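Local structure of FKBP-type peptidyl-prolyl cis-trans isomerase FkpA (Escherichia coli, 1Q6H) at residues T141-Y146 with G163-F168; L45-D50 with Q78-R83; E105-F110 with K191-P196; Y125-A130 with K182-G187; P136-T141 with F168-V173. The protein catalyses the cis-trans isomerization of proline imidic peptide bonds and acts as a chaperone, accelerating the folding of proteins in the periplasm. All coordinates share one frame; numbering follows the deposited sequence.

Contact 1: residues T141-Y146 with G163-F168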
# COMPACT_ATOMS: atom_id res chain seq x y z
N THR A 141 -41.59 -10.78 1.98
CA THR A 141 -40.87 -9.53 1.96
C THR A 141 -41.48 -8.62 3.01
O THR A 141 -42.70 -8.50 3.11
CB THR A 141 -40.97 -8.87 0.58
OG1 THR A 141 -40.39 -9.72 -0.41
CG2 THR A 141 -40.13 -7.64 0.55
N VAL A 142 -40.63 -7.99 3.81
CA VAL A 142 -41.10 -7.04 4.80
C VAL A 142 -40.54 -5.67 4.47
O VAL A 142 -39.45 -5.54 3.91
CB VAL A 142 -40.68 -7.43 6.27
CG1 VAL A 142 -41.41 -8.69 6.78
CG2 VAL A 142 -39.19 -7.61 6.40
N VAL A 143 -41.32 -4.65 4.85
CA VAL A 143 -40.96 -3.26 4.68
C VAL A 143 -41.03 -2.61 6.06
O VAL A 143 -42.09 -2.63 6.73
CB VAL A 143 -41.92 -2.55 3.71
CG1 VAL A 143 -41.47 -1.13 3.44
CG2 VAL A 143 -42.03 -3.33 2.36
N VAL A 144 -39.92 -2.06 6.49
CA VAL A 144 -39.81 -1.52 7.82
C VAL A 144 -39.10 -0.18 7.90
O VAL A 144 -38.24 0.13 7.10
CB VAL A 144 -39.01 -2.45 8.75
CG1 VAL A 144 -39.70 -3.78 8.96
CG2 VAL A 144 -37.60 -2.68 8.20
N ASN A 145 -39.46 0.57 8.92
CA ASN A 145 -38.68 1.69 9.33
C ASN A 145 -38.03 1.22 10.63
O ASN A 145 -38.63 0.47 11.42
CB ASN A 145 -39.54 2.92 9.56
CG ASN A 145 -39.90 3.63 8.28
OD1 ASN A 145 -39.07 3.76 7.37
ND2 ASN A 145 -41.12 4.11 8.20
N TYR A 146 -36.80 1.63 10.88
CA TYR A 146 -36.17 1.24 12.11
C TYR A 146 -35.04 2.13 12.46
O TYR A 146 -34.50 2.82 11.61
CB TYR A 146 -35.60 -0.17 12.00
CG TYR A 146 -34.52 -0.28 10.98
CD1 TYR A 146 -34.82 -0.52 9.67
CD2 TYR A 146 -33.18 -0.12 11.34
CE1 TYR A 146 -33.83 -0.60 8.72
CE2 TYR A 146 -32.20 -0.21 10.42
CZ TYR A 146 -32.52 -0.45 9.10
OH TYR A 146 -31.53 -0.50 8.15
N GLY A 163 -34.88 8.43 4.22
CA GLY A 163 -36.09 8.94 3.61
C GLY A 163 -37.01 7.86 3.08
O GLY A 163 -38.04 8.16 2.48
N GLU A 164 -36.62 6.60 3.26
CA GLU A 164 -37.45 5.50 2.83
C GLU A 164 -37.28 4.32 3.74
O GLU A 164 -36.24 4.12 4.34
CB GLU A 164 -37.06 5.06 1.40
CG GLU A 164 -35.66 4.47 1.30
CD GLU A 164 -35.22 4.22 -0.14
OE1 GLU A 164 -35.81 4.79 -1.06
OE2 GLU A 164 -34.25 3.45 -0.34
N PRO A 165 -38.31 3.50 3.83
CA PRO A 165 -38.24 2.29 4.61
C PRO A 165 -37.32 1.26 3.94
O PRO A 165 -37.03 1.38 2.78
CB PRO A 165 -39.67 1.80 4.61
CG PRO A 165 -40.27 2.38 3.43
CD PRO A 165 -39.61 3.68 3.16
N LEU A 166 -36.85 0.29 4.70
CA LEU A 166 -36.01 -0.77 4.16
C LEU A 166 -36.87 -1.97 3.80
O LEU A 166 -37.71 -2.38 4.58
CB LEU A 166 -34.97 -1.19 5.19
CG LEU A 166 -34.00 -2.30 4.76
CD1 LEU A 166 -33.00 -1.74 3.76
CD2 LEU A 166 -33.28 -2.92 5.97
N SER A 167 -36.65 -2.54 2.63
CA SER A 167 -37.38 -3.71 2.21
C SER A 167 -36.44 -4.92 2.11
O SER A 167 -35.37 -4.82 1.50
CB SER A 167 -38.04 -3.43 0.87
OG SER A 167 -38.46 -4.64 0.27
N PHE A 168 -36.83 -6.05 2.72
CA PHE A 168 -36.05 -7.29 2.62
C PHE A 168 -36.84 -8.57 2.85
O PHE A 168 -37.92 -8.54 3.43
CB PHE A 168 -34.91 -7.28 3.62
CG PHE A 168 -35.34 -7.04 5.03
CD1 PHE A 168 -35.69 -8.11 5.85
CD2 PHE A 168 -35.36 -5.77 5.55
CE1 PHE A 168 -36.05 -7.90 7.16
CE2 PHE A 168 -35.72 -5.55 6.87
CZ PHE A 168 -36.08 -6.63 7.67

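Contact 2: residues L45-D50 with Q78-R83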
# COMPACT_ATOMS: atom_id res chain seq x y z
N LEU A 45 -4.21 0.14 20.57
CA LEU A 45 -3.96 -1.27 20.78
C LEU A 45 -3.05 -1.54 21.99
O LEU A 45 -2.61 -2.65 22.18
CB LEU A 45 -3.34 -1.86 19.52
CG LEU A 45 -4.07 -1.54 18.23
CD1 LEU A 45 -3.29 -2.01 16.98
CD2 LEU A 45 -5.46 -2.15 18.27
N GLY A 46 -2.79 -0.53 22.81
CA GLY A 46 -1.88 -0.71 23.92
C GLY A 46 -0.39 -0.50 23.63
O GLY A 46 0.44 -0.69 24.53
N ILE A 47 -0.04 -0.12 22.39
CA ILE A 47 1.34 0.12 21.99
C ILE A 47 1.72 1.61 21.98
O ILE A 47 1.23 2.39 21.16
CB ILE A 47 1.61 -0.48 20.60
CG1 ILE A 47 1.42 -2.00 20.62
CG2 ILE A 47 3.03 -0.14 20.15
CD1 ILE A 47 1.23 -2.67 19.28
N LYS A 48 2.61 1.99 22.88
CA LYS A 48 2.97 3.38 23.03
C LYS A 48 4.47 3.47 22.83
O LYS A 48 5.24 3.31 23.78
CB LYS A 48 2.54 3.91 24.41
CG LYS A 48 1.02 4.09 24.57
CD LYS A 48 0.61 4.61 25.97
CE LYS A 48 -0.70 5.35 25.90
NZ LYS A 48 -1.31 5.63 27.23
N LEU A 49 4.87 3.67 21.58
CA LEU A 49 6.28 3.80 21.23
C LEU A 49 6.88 5.05 21.86
O LEU A 49 6.18 6.00 22.16
CB LEU A 49 6.43 3.89 19.71
CG LEU A 49 6.06 2.65 18.91
CD1 LEU A 49 6.39 2.85 17.44
CD2 LEU A 49 6.81 1.42 19.41
N ASP A 50 8.18 5.05 22.05
CA ASP A 50 8.87 6.16 22.66
C ASP A 50 9.11 7.25 21.60
O ASP A 50 9.90 7.05 20.67
CB ASP A 50 10.18 5.65 23.22
CG ASP A 50 10.97 6.73 23.90
OD1 ASP A 50 11.04 7.85 23.39
OD2 ASP A 50 11.58 6.52 24.96
N GLN A 78 9.83 -5.81 10.93
CA GLN A 78 9.00 -6.99 10.67
C GLN A 78 8.51 -7.54 12.00
O GLN A 78 7.37 -7.97 12.12
CB GLN A 78 9.76 -8.07 9.91
CG GLN A 78 9.88 -7.77 8.45
CD GLN A 78 10.46 -8.92 7.68
OE1 GLN A 78 10.16 -10.09 7.96
NE2 GLN A 78 11.29 -8.60 6.70
N ALA A 79 9.38 -7.53 12.99
CA ALA A 79 8.99 -8.01 14.30
C ALA A 79 7.90 -7.10 14.85
O ALA A 79 6.89 -7.58 15.39
CB ALA A 79 10.22 -8.09 15.23
N PHE A 80 8.06 -5.79 14.68
CA PHE A 80 7.06 -4.83 15.14
C PHE A 80 5.71 -5.06 14.47
O PHE A 80 4.68 -5.00 15.14
CB PHE A 80 7.52 -3.37 14.93
CG PHE A 80 6.60 -2.37 15.55
CD1 PHE A 80 6.46 -2.31 16.93
CD2 PHE A 80 5.85 -1.51 14.75
CE1 PHE A 80 5.60 -1.42 17.50
CE2 PHE A 80 4.98 -0.62 15.33
CZ PHE A 80 4.85 -0.56 16.71
N GLU A 81 5.69 -5.33 13.17
CA GLU A 81 4.42 -5.59 12.50
C GLU A 81 3.67 -6.77 13.14
O GLU A 81 2.46 -6.72 13.33
CB GLU A 81 4.61 -5.82 11.01
CG GLU A 81 5.06 -4.60 10.24
CD GLU A 81 5.64 -4.95 8.88
OE1 GLU A 81 5.08 -5.87 8.22
OE2 GLU A 81 6.65 -4.31 8.46
N ALA A 82 4.39 -7.82 13.52
CA ALA A 82 3.78 -8.98 14.16
C ALA A 82 3.27 -8.62 15.56
O ALA A 82 2.22 -9.10 16.01
CB ALA A 82 4.79 -10.10 14.23
N ARG A 83 3.99 -7.76 16.26
CA ARG A 83 3.53 -7.31 17.57
C ARG A 83 2.21 -6.58 17.40
O ARG A 83 1.22 -6.80 18.16
CB ARG A 83 4.54 -6.37 18.19
CG ARG A 83 4.10 -5.74 19.48
CD ARG A 83 5.16 -4.83 20.08
NE ARG A 83 4.67 -4.16 21.26
CZ ARG A 83 5.25 -3.11 21.82
NH1 ARG A 83 6.35 -2.58 21.30
NH2 ARG A 83 4.71 -2.55 22.89
O HOH W 1 2.23 -2.84 24.25

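Contact 3: residues E105-F110 with K191-P196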
# COMPACT_ATOMS: atom_id res chain seq x y z
N GLU A 105 -25.85 -8.20 30.53
CA GLU A 105 -26.34 -7.49 31.70
C GLU A 105 -27.49 -6.60 31.28
O GLU A 105 -28.53 -6.52 31.94
CB GLU A 105 -25.20 -6.68 32.31
CG GLU A 105 -25.61 -5.81 33.48
CD GLU A 105 -24.44 -5.25 34.25
OE1 GLU A 105 -23.55 -4.63 33.62
OE2 GLU A 105 -24.40 -5.43 35.48
N TYR A 106 -27.30 -5.93 30.15
CA TYR A 106 -28.32 -5.05 29.60
C TYR A 106 -29.59 -5.82 29.28
O TYR A 106 -30.69 -5.39 29.65
CB TYR A 106 -27.78 -4.38 28.34
CG TYR A 106 -28.74 -3.42 27.68
CD1 TYR A 106 -29.67 -3.87 26.76
CD2 TYR A 106 -28.68 -2.07 27.95
CE1 TYR A 106 -30.53 -3.00 26.14
CE2 TYR A 106 -29.55 -1.19 27.33
CZ TYR A 106 -30.46 -1.66 26.42
OH TYR A 106 -31.34 -0.82 25.79
N ARG A 107 -29.43 -6.95 28.59
CA ARG A 107 -30.57 -7.78 28.21
C ARG A 107 -31.34 -8.31 29.42
O ARG A 107 -32.57 -8.33 29.41
CB ARG A 107 -30.15 -8.98 27.34
CG ARG A 107 -29.54 -8.60 26.02
CD ARG A 107 -29.51 -9.74 24.99
NE ARG A 107 -28.87 -10.92 25.54
CZ ARG A 107 -27.56 -11.15 25.59
NH1 ARG A 107 -26.67 -10.28 25.12
NH2 ARG A 107 -27.14 -12.26 26.16
N GLU A 108 -30.63 -8.77 30.43
CA GLU A 108 -31.25 -9.35 31.62
C GLU A 108 -32.07 -8.34 32.40
O GLU A 108 -33.16 -8.64 32.84
CB GLU A 108 -30.19 -9.97 32.50
CG GLU A 108 -29.61 -11.25 31.91
CD GLU A 108 -30.56 -12.43 32.01
OE1 GLU A 108 -30.92 -12.79 33.15
OE2 GLU A 108 -30.92 -13.01 30.95
N LYS A 109 -31.55 -7.14 32.56
CA LYS A 109 -32.29 -6.09 33.21
C LYS A 109 -33.55 -5.71 32.38
O LYS A 109 -34.65 -5.70 32.90
CB LYS A 109 -31.37 -4.88 33.41
CG LYS A 109 -31.95 -3.79 34.29
CD LYS A 109 -30.98 -2.62 34.41
CE LYS A 109 -31.66 -1.35 34.89
NZ LYS A 109 -32.31 -1.53 36.21
N PHE A 110 -33.38 -5.46 31.08
CA PHE A 110 -34.49 -5.05 30.23
C PHE A 110 -35.58 -6.11 30.20
O PHE A 110 -36.78 -5.78 30.25
CB PHE A 110 -34.00 -4.78 28.80
CG PHE A 110 -35.09 -4.36 27.86
CD1 PHE A 110 -35.83 -3.24 28.12
CD2 PHE A 110 -35.38 -5.11 26.74
CE1 PHE A 110 -36.83 -2.86 27.29
CE2 PHE A 110 -36.38 -4.73 25.89
CZ PHE A 110 -37.11 -3.60 26.16
N LYS A 191 -39.75 -3.42 19.73
CA LYS A 191 -38.39 -3.15 20.07
C LYS A 191 -37.70 -4.50 20.22
O LYS A 191 -38.20 -5.43 20.91
CB LYS A 191 -38.32 -2.33 21.34
CG LYS A 191 -36.93 -2.11 21.90
CD LYS A 191 -37.03 -1.18 23.13
CE LYS A 191 -35.72 -1.10 23.91
NZ LYS A 191 -35.73 0.08 24.86
N LEU A 192 -36.58 -4.64 19.55
CA LEU A 192 -35.82 -5.89 19.60
C LEU A 192 -34.50 -5.65 20.28
O LEU A 192 -33.80 -4.69 19.94
CB LEU A 192 -35.58 -6.45 18.20
CG LEU A 192 -36.80 -6.70 17.33
CD1 LEU A 192 -36.39 -7.07 15.93
CD2 LEU A 192 -37.65 -7.76 17.89
N VAL A 193 -34.17 -6.52 21.23
CA VAL A 193 -32.89 -6.45 21.91
C VAL A 193 -32.22 -7.75 21.59
O VAL A 193 -32.62 -8.81 22.08
CB VAL A 193 -33.04 -6.16 23.39
CG1 VAL A 193 -31.74 -6.20 24.07
CG2 VAL A 193 -33.64 -4.76 23.56
N ILE A 194 -31.29 -7.69 20.66
CA ILE A 194 -30.76 -8.90 20.04
C ILE A 194 -29.38 -9.26 20.52
O ILE A 194 -28.44 -8.45 20.38
CB ILE A 194 -30.74 -8.73 18.52
CG1 ILE A 194 -32.03 -8.10 18.01
CG2 ILE A 194 -30.44 -10.04 17.86
CD1 ILE A 194 -32.11 -7.95 16.49
N PRO A 195 -29.25 -10.46 21.07
CA PRO A 195 -27.91 -10.97 21.46
C PRO A 195 -27.00 -11.15 20.23
O PRO A 195 -27.54 -11.46 19.16
CB PRO A 195 -28.20 -12.35 22.05
CG PRO A 195 -29.60 -12.62 21.88
CD PRO A 195 -30.32 -11.45 21.28
N PRO A 196 -25.68 -11.00 20.39
CA PRO A 196 -24.73 -11.15 19.29
C PRO A 196 -24.84 -12.46 18.54
O PRO A 196 -24.65 -12.50 17.31
CB PRO A 196 -23.35 -11.06 19.96
CG PRO A 196 -23.56 -10.87 21.42
CD PRO A 196 -25.02 -10.71 21.68

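Contact 4: residues Y125-A130 with K182-G187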
# COMPACT_ATOMS: atom_id res chain seq x y z
N TYR A 125 -37.67 -9.00 23.52
CA TYR A 125 -38.51 -8.10 22.73
C TYR A 125 -39.67 -7.49 23.47
O TYR A 125 -40.15 -8.02 24.47
CB TYR A 125 -39.01 -8.81 21.47
CG TYR A 125 -39.96 -9.94 21.72
CD1 TYR A 125 -39.48 -11.23 21.90
CD2 TYR A 125 -41.31 -9.73 21.81
CE1 TYR A 125 -40.32 -12.27 22.14
CE2 TYR A 125 -42.17 -10.76 22.05
CZ TYR A 125 -41.67 -12.04 22.22
OH TYR A 125 -42.49 -13.10 22.45
N GLN A 126 -40.11 -6.36 22.95
CA GLN A 126 -41.21 -5.61 23.52
C GLN A 126 -42.13 -5.16 22.41
O GLN A 126 -41.77 -4.33 21.58
CB GLN A 126 -40.69 -4.41 24.27
CG GLN A 126 -41.77 -3.58 24.92
CD GLN A 126 -41.19 -2.35 25.55
OE1 GLN A 126 -40.15 -1.85 25.11
NE2 GLN A 126 -41.85 -1.86 26.58
N VAL A 127 -43.33 -5.73 22.39
CA VAL A 127 -44.31 -5.35 21.41
C VAL A 127 -44.83 -4.03 21.88
O VAL A 127 -45.17 -3.88 23.05
CB VAL A 127 -45.49 -6.35 21.30
CG1 VAL A 127 -46.57 -5.84 20.32
CG2 VAL A 127 -45.00 -7.72 20.87
N VAL A 128 -44.87 -3.07 20.97
CA VAL A 128 -45.39 -1.74 21.27
C VAL A 128 -46.79 -1.67 20.69
O VAL A 128 -47.72 -1.26 21.37
CB VAL A 128 -44.48 -0.67 20.71
CG1 VAL A 128 -44.99 0.70 21.00
CG2 VAL A 128 -43.07 -0.84 21.30
N GLU A 129 -46.93 -2.13 19.44
CA GLU A 129 -48.21 -2.23 18.75
C GLU A 129 -48.24 -3.52 17.97
O GLU A 129 -47.32 -3.81 17.22
CB GLU A 129 -48.41 -1.11 17.74
CG GLU A 129 -48.47 0.24 18.39
CD GLU A 129 -48.80 1.35 17.43
OE1 GLU A 129 -49.26 1.07 16.29
OE2 GLU A 129 -48.62 2.52 17.83
N ALA A 130 -49.31 -4.27 18.14
CA ALA A 130 -49.47 -5.55 17.49
C ALA A 130 -49.58 -5.44 16.01
O ALA A 130 -49.09 -6.29 15.28
CB ALA A 130 -50.72 -6.25 17.99
N LYS A 182 -41.74 -11.72 13.43
CA LYS A 182 -42.89 -12.64 13.45
C LYS A 182 -43.82 -12.41 14.66
O LYS A 182 -44.90 -13.00 14.75
CB LYS A 182 -42.40 -14.09 13.45
CG LYS A 182 -41.71 -14.49 12.16
CD LYS A 182 -41.15 -15.88 12.18
CE LYS A 182 -40.41 -16.17 10.85
NZ LYS A 182 -39.63 -17.37 10.86
N ASN A 183 -43.39 -11.56 15.60
CA ASN A 183 -44.16 -11.29 16.80
C ASN A 183 -45.15 -10.13 16.66
O ASN A 183 -45.83 -9.79 17.63
CB ASN A 183 -43.22 -10.96 17.95
CG ASN A 183 -42.44 -12.17 18.41
OD1 ASN A 183 -43.02 -13.19 18.71
ND2 ASN A 183 -41.12 -12.05 18.48
N ILE A 184 -45.21 -9.50 15.48
CA ILE A 184 -46.14 -8.42 15.22
C ILE A 184 -46.69 -8.64 13.82
O ILE A 184 -46.32 -9.62 13.15
CB ILE A 184 -45.50 -7.02 15.32
CG1 ILE A 184 -44.19 -6.91 14.53
CG2 ILE A 184 -45.31 -6.59 16.74
CD1 ILE A 184 -43.73 -5.46 14.38
N LYS A 185 -47.54 -7.71 13.38
CA LYS A 185 -48.20 -7.79 12.08
C LYS A 185 -48.10 -6.46 11.41
O LYS A 185 -47.58 -5.53 12.00
CB LYS A 185 -49.65 -8.24 12.29
CG LYS A 185 -49.66 -9.57 13.10
CD LYS A 185 -51.03 -10.14 13.31
CE LYS A 185 -50.99 -11.67 13.05
NZ LYS A 185 -50.27 -12.45 14.15
N LYS A 186 -48.57 -6.36 10.18
CA LYS A 186 -48.55 -5.10 9.45
C LYS A 186 -49.14 -3.99 10.30
O LYS A 186 -50.24 -4.13 10.89
CB LYS A 186 -49.34 -5.27 8.15
CG LYS A 186 -49.48 -4.04 7.30
CD LYS A 186 -50.14 -4.40 5.97
CE LYS A 186 -50.43 -3.19 5.10
NZ LYS A 186 -50.68 -3.61 3.66
N GLY A 187 -48.41 -2.89 10.36
CA GLY A 187 -48.81 -1.73 11.13
C GLY A 187 -48.26 -1.72 12.54
O GLY A 187 -48.39 -0.72 13.27

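Contact 5: residues P136-T141 with F168-V173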
# COMPACT_ATOMS: atom_id res chain seq x y z
N PRO A 136 -45.96 -12.20 9.36
CA PRO A 136 -44.79 -12.38 8.48
C PRO A 136 -44.23 -13.80 8.56
O PRO A 136 -44.01 -14.29 9.67
CB PRO A 136 -43.74 -11.43 9.09
CG PRO A 136 -44.50 -10.45 9.92
CD PRO A 136 -45.78 -11.08 10.28
N LYS A 137 -43.99 -14.41 7.41
CA LYS A 137 -43.45 -15.75 7.28
C LYS A 137 -42.09 -15.70 6.58
O LYS A 137 -41.74 -14.70 5.94
CB LYS A 137 -44.40 -16.64 6.49
CG LYS A 137 -45.52 -17.29 7.32
CD LYS A 137 -46.57 -16.28 7.71
CE LYS A 137 -47.86 -16.94 8.20
NZ LYS A 137 -49.02 -15.99 8.10
N ASP A 138 -41.34 -16.79 6.70
CA ASP A 138 -39.96 -16.82 6.17
C ASP A 138 -39.71 -16.29 4.75
O ASP A 138 -38.78 -15.50 4.51
CB ASP A 138 -39.36 -18.22 6.33
CG ASP A 138 -38.80 -18.44 7.74
OD1 ASP A 138 -38.74 -17.48 8.54
OD2 ASP A 138 -38.40 -19.54 8.15
N SER A 139 -40.50 -16.71 3.78
CA SER A 139 -40.24 -16.26 2.42
C SER A 139 -40.85 -14.89 2.08
O SER A 139 -40.68 -14.40 0.94
CB SER A 139 -40.74 -17.30 1.45
OG SER A 139 -42.14 -17.38 1.57
N ASP A 140 -41.53 -14.26 3.04
CA ASP A 140 -42.15 -12.96 2.77
C ASP A 140 -41.16 -11.83 2.67
O ASP A 140 -40.07 -11.89 3.25
CB ASP A 140 -43.08 -12.54 3.91
CG ASP A 140 -44.32 -13.41 4.02
OD1 ASP A 140 -44.70 -14.07 3.02
OD2 ASP A 140 -44.94 -13.49 5.10
N THR A 141 -41.59 -10.78 1.98
CA THR A 141 -40.87 -9.53 1.96
C THR A 141 -41.48 -8.62 3.01
O THR A 141 -42.70 -8.50 3.11
CB THR A 141 -40.97 -8.87 0.58
OG1 THR A 141 -40.39 -9.72 -0.41
CG2 THR A 141 -40.13 -7.64 0.55
N PHE A 168 -36.83 -6.05 2.72
CA PHE A 168 -36.05 -7.29 2.62
C PHE A 168 -36.84 -8.57 2.85
O PHE A 168 -37.92 -8.54 3.43
CB PHE A 168 -34.91 -7.28 3.62
CG PHE A 168 -35.34 -7.04 5.03
CD1 PHE A 168 -35.69 -8.11 5.85
CD2 PHE A 168 -35.36 -5.77 5.55
CE1 PHE A 168 -36.05 -7.90 7.16
CE2 PHE A 168 -35.72 -5.55 6.87
CZ PHE A 168 -36.08 -6.63 7.67
N ARG A 169 -36.28 -9.69 2.40
CA ARG A 169 -36.89 -10.99 2.62
C ARG A 169 -36.63 -11.35 4.09
O ARG A 169 -35.52 -11.17 4.62
CB ARG A 169 -36.34 -12.04 1.65
CG ARG A 169 -36.54 -11.64 0.16
CD ARG A 169 -35.99 -12.65 -0.86
NE ARG A 169 -34.53 -12.78 -0.79
CZ ARG A 169 -33.66 -12.01 -1.41
NH1 ARG A 169 -34.07 -11.01 -2.19
NH2 ARG A 169 -32.37 -12.24 -1.30
N LEU A 170 -37.68 -11.77 4.76
CA LEU A 170 -37.62 -12.00 6.20
C LEU A 170 -36.49 -12.91 6.64
O LEU A 170 -35.86 -12.67 7.64
CB LEU A 170 -38.97 -12.57 6.69
CG LEU A 170 -39.10 -12.74 8.20
CD1 LEU A 170 -38.91 -11.42 8.92
CD2 LEU A 170 -40.46 -13.35 8.51
N ASP A 171 -36.21 -13.95 5.88
CA ASP A 171 -35.14 -14.83 6.28
C ASP A 171 -33.83 -14.57 5.54
O ASP A 171 -32.97 -15.45 5.46
CB ASP A 171 -35.58 -16.31 6.22
CG ASP A 171 -35.92 -16.75 4.84
OD1 ASP A 171 -35.73 -15.95 3.91
OD2 ASP A 171 -36.39 -17.87 4.58
N GLY A 172 -33.66 -13.34 5.05
CA GLY A 172 -32.44 -12.96 4.36
C GLY A 172 -31.60 -12.01 5.19
O GLY A 172 -30.64 -11.41 4.66
N VAL A 173 -31.92 -11.87 6.47
CA VAL A 173 -31.21 -10.94 7.37
C VAL A 173 -30.80 -11.67 8.64
O VAL A 173 -31.01 -12.85 8.76
CB VAL A 173 -32.11 -9.78 7.76
CG1 VAL A 173 -32.38 -8.93 6.55
CG2 VAL A 173 -33.43 -10.29 8.38

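Contact 1: residues T141-Y146 with G163-F168
V142 and F168 face each other as an antiparallel hydrogen-bonded pair, with V142 N 2.8 Å from F168 O and F168 N 2.9 Å from V142 O; V144 and L166 form the next such pair. From CB of F168, chi1 (55°) places CG between the backbone N and the carbonyl carbon, and the ring end comes nearer strand 141-150. CG, CD1, CE1 and CZ all meet V142 CG2, CE1 nearest at an unusually short 3.2 Å. That methyl stands over one ring face, offset toward the rim and 3.6 Å from the centroid, a CH-pi contact. F168 CE2 goes on to V144 CG2 at 3.7 Å, obliquely to the ring. The pairing belongs to the curled antiparallel sheet of the FKBP fold. W177 meets the rings of both F168 and Y146, while Y146 OH bonds D157 and R162, consistent with the aromatic proline pocket of FKBP domains. Y146 CE1 also packs on L166 CD2 at 3.6 Å. On the other sheet face, V143 and P165 lie side by side, CG1 to CB 3.6 Å.

Contact 2: residues L45-D50 with Q78-R83
I47 and R83 run alongside each other with opposite sense, I47 CG2 lying over the centre of one guanidinium face, 4.0 Å above its plane. The arginine chain is extended from CG to NE, with CG anti to the backbone N (chi1 174°). The same I47 methyl meets the F80 ring near its plane, at the edge, 3.9 Å from CE1. L49 approaches F80 differently: the two side chains point at each other tip to tip, with L49 CD2 3.6 Å from F80 CE1 and L49 CD1 3.8 Å from F80 CZ. Both terminal nitrogens of R83 have partners. Its NH2 donates to a water at 2.8 Å, lying in the guanidinium plane, and that water in turn donates to G46 O. Its NH1 makes salt bridges to D19 and D20 of the second subunit, which also packs L27 on L49. G46 is the C-prime residue of a Schellman motif ending helix 19-43, and D50 is the N-cap of helix 51-62. The loop joining these two helices packs on helix 70-112 in the helical amino-terminal domain, at the interface between the subunits of the FkpA dimer.

Contact 3: residues E105-F110 with K191-P196
The C-terminal part of the long helix 70-112 lies on strand 189-194 of the FKBP sheet, joining helical arm and isomerase domain; the local axes approach to 9.5 Å with their directions 139° apart. Alternation along the strand sorts its side chains: K191 and V193 point toward the helix, L192 and I194 away from it. V193 sits centrally and divides its branches. CG1, anti to the backbone N (chi1 176°), meets R107 CG at 3.8 Å and lies in the plane of the Y106 ring at its edge, 4.0 Å from CE1. CG2 packs on F110 CE2 at 3.6 Å. F110 and K191 then reach toward each other tip to tip; CD, CE and NZ of the lysine all lie near the ring end, CE nearest at 3.6 Å from F110 CZ. At the other end of the contact, R107 crosses P195 at about a right angle, and P195 CB stands over the centre of one guanidinium face, 3.7 Å above the plane. R107 NH1 touches P196 CD and donates a hydrogen bond to T213 OG1. An alanine in place of R107 would probably leave P195 without its flat cover and T213 OG1 without this donor. The end of helix 70-112 is thereby packed on the face of the FKBP sheet that carries K191 and V193, a case of alpha/beta packing.

Contact 4: residues Y125-A130 with K182-G187
Y125 opens the contact with its ring stacked against the side-chain amide of N183, the two planes only 13° apart. N183 ND2 stands over the ring centre, 3.6 Å above it, and also makes a weak hydrogen bond to G180 O. An alanine in place of Y125 would remove the ring and is likely to leave the N183 amide without its flat support, freer to turn. Two residues on, V127 passes I184 with opposite sense, CG1 to CG2 3.9 Å. E129 contributes its backbone carbonyl, O lying 3.5 Å from the same I184 methyl, CG2. Its carboxylate has a long, weak ion pair with K189. A130 O then accepts the hydrogen bond from K185 N at 2.8 Å; the bond is bent (N-H...O 140°), although the C=O points almost straight at the donor (165°). V128 and E129 both face K189, which defines a classic beta bulge where the chain turns a corner at V128 in the FKBP domain.

Contact 5: residues P136-T141 with F168-V173
L170 fills the tight half of the contact: its CD2 lies 3.2 Å from K137 O and 3.8 Å from P136 CB. CG is anti to the backbone N (chi1 -175°), beside its own carbonyl carbon. The backbone of L170 is fixed too, its N donating to D140 O at 2.8 Å in a nearly straight bond (168° at the hydrogen). P136 rests on L220 and V223, and L170 also touches L181; both P136 and L170 are buried. Residues K137 to D140 form a type I beta turn, closed by D140 N to K137 O and braced by K137 N to D140 OD2 at 2.7 Å, where the donor stands above the carboxylate plane. The turn leads into strand 141-150 of the FKBP sheet, and T141 and R169 form an antiparallel non-hydrogen-bonded pair with CA atoms 4.3 Å apart. The solvent side, where S139 and D171 are exposed, is close but poorly bonded. There D171 N reaches D138 O only weakly, at 3.3 Å, and both carboxylate oxygens of D171 lie near that same carbonyl, acceptor against acceptor, without a bond. The D138 and D171 side chains cross at about a right angle, with OD2 of one 4.4 Å from OD2 of the other. These like charges would probably repel, an effect the salt bridge from K182 NZ to D138 OD1 is likely to ease.

How the contacts relate
Contacts 2 and 3 are buried and both use helix 70-112, yet their centres lie about 36 Å apart, on opposite sides of the chain's centre. Both set arginine faces against apolar groups, but contact 2 alone reaches the second subunit. Contact 1 is partly buried and rests on strand pairing; contact 5 extends it, sharing T141 and F168, but at the surface, where the pairing runs out into a turn with one strong and one weak backbone bond and neighbouring carboxylates. Contact 4 is also superficial and relies on an amide-ring stack and a single backbone bond. It adjoins contact 3 through strands 124-127 and 189-194, and contact 5 through the K182 to D138 salt bridge.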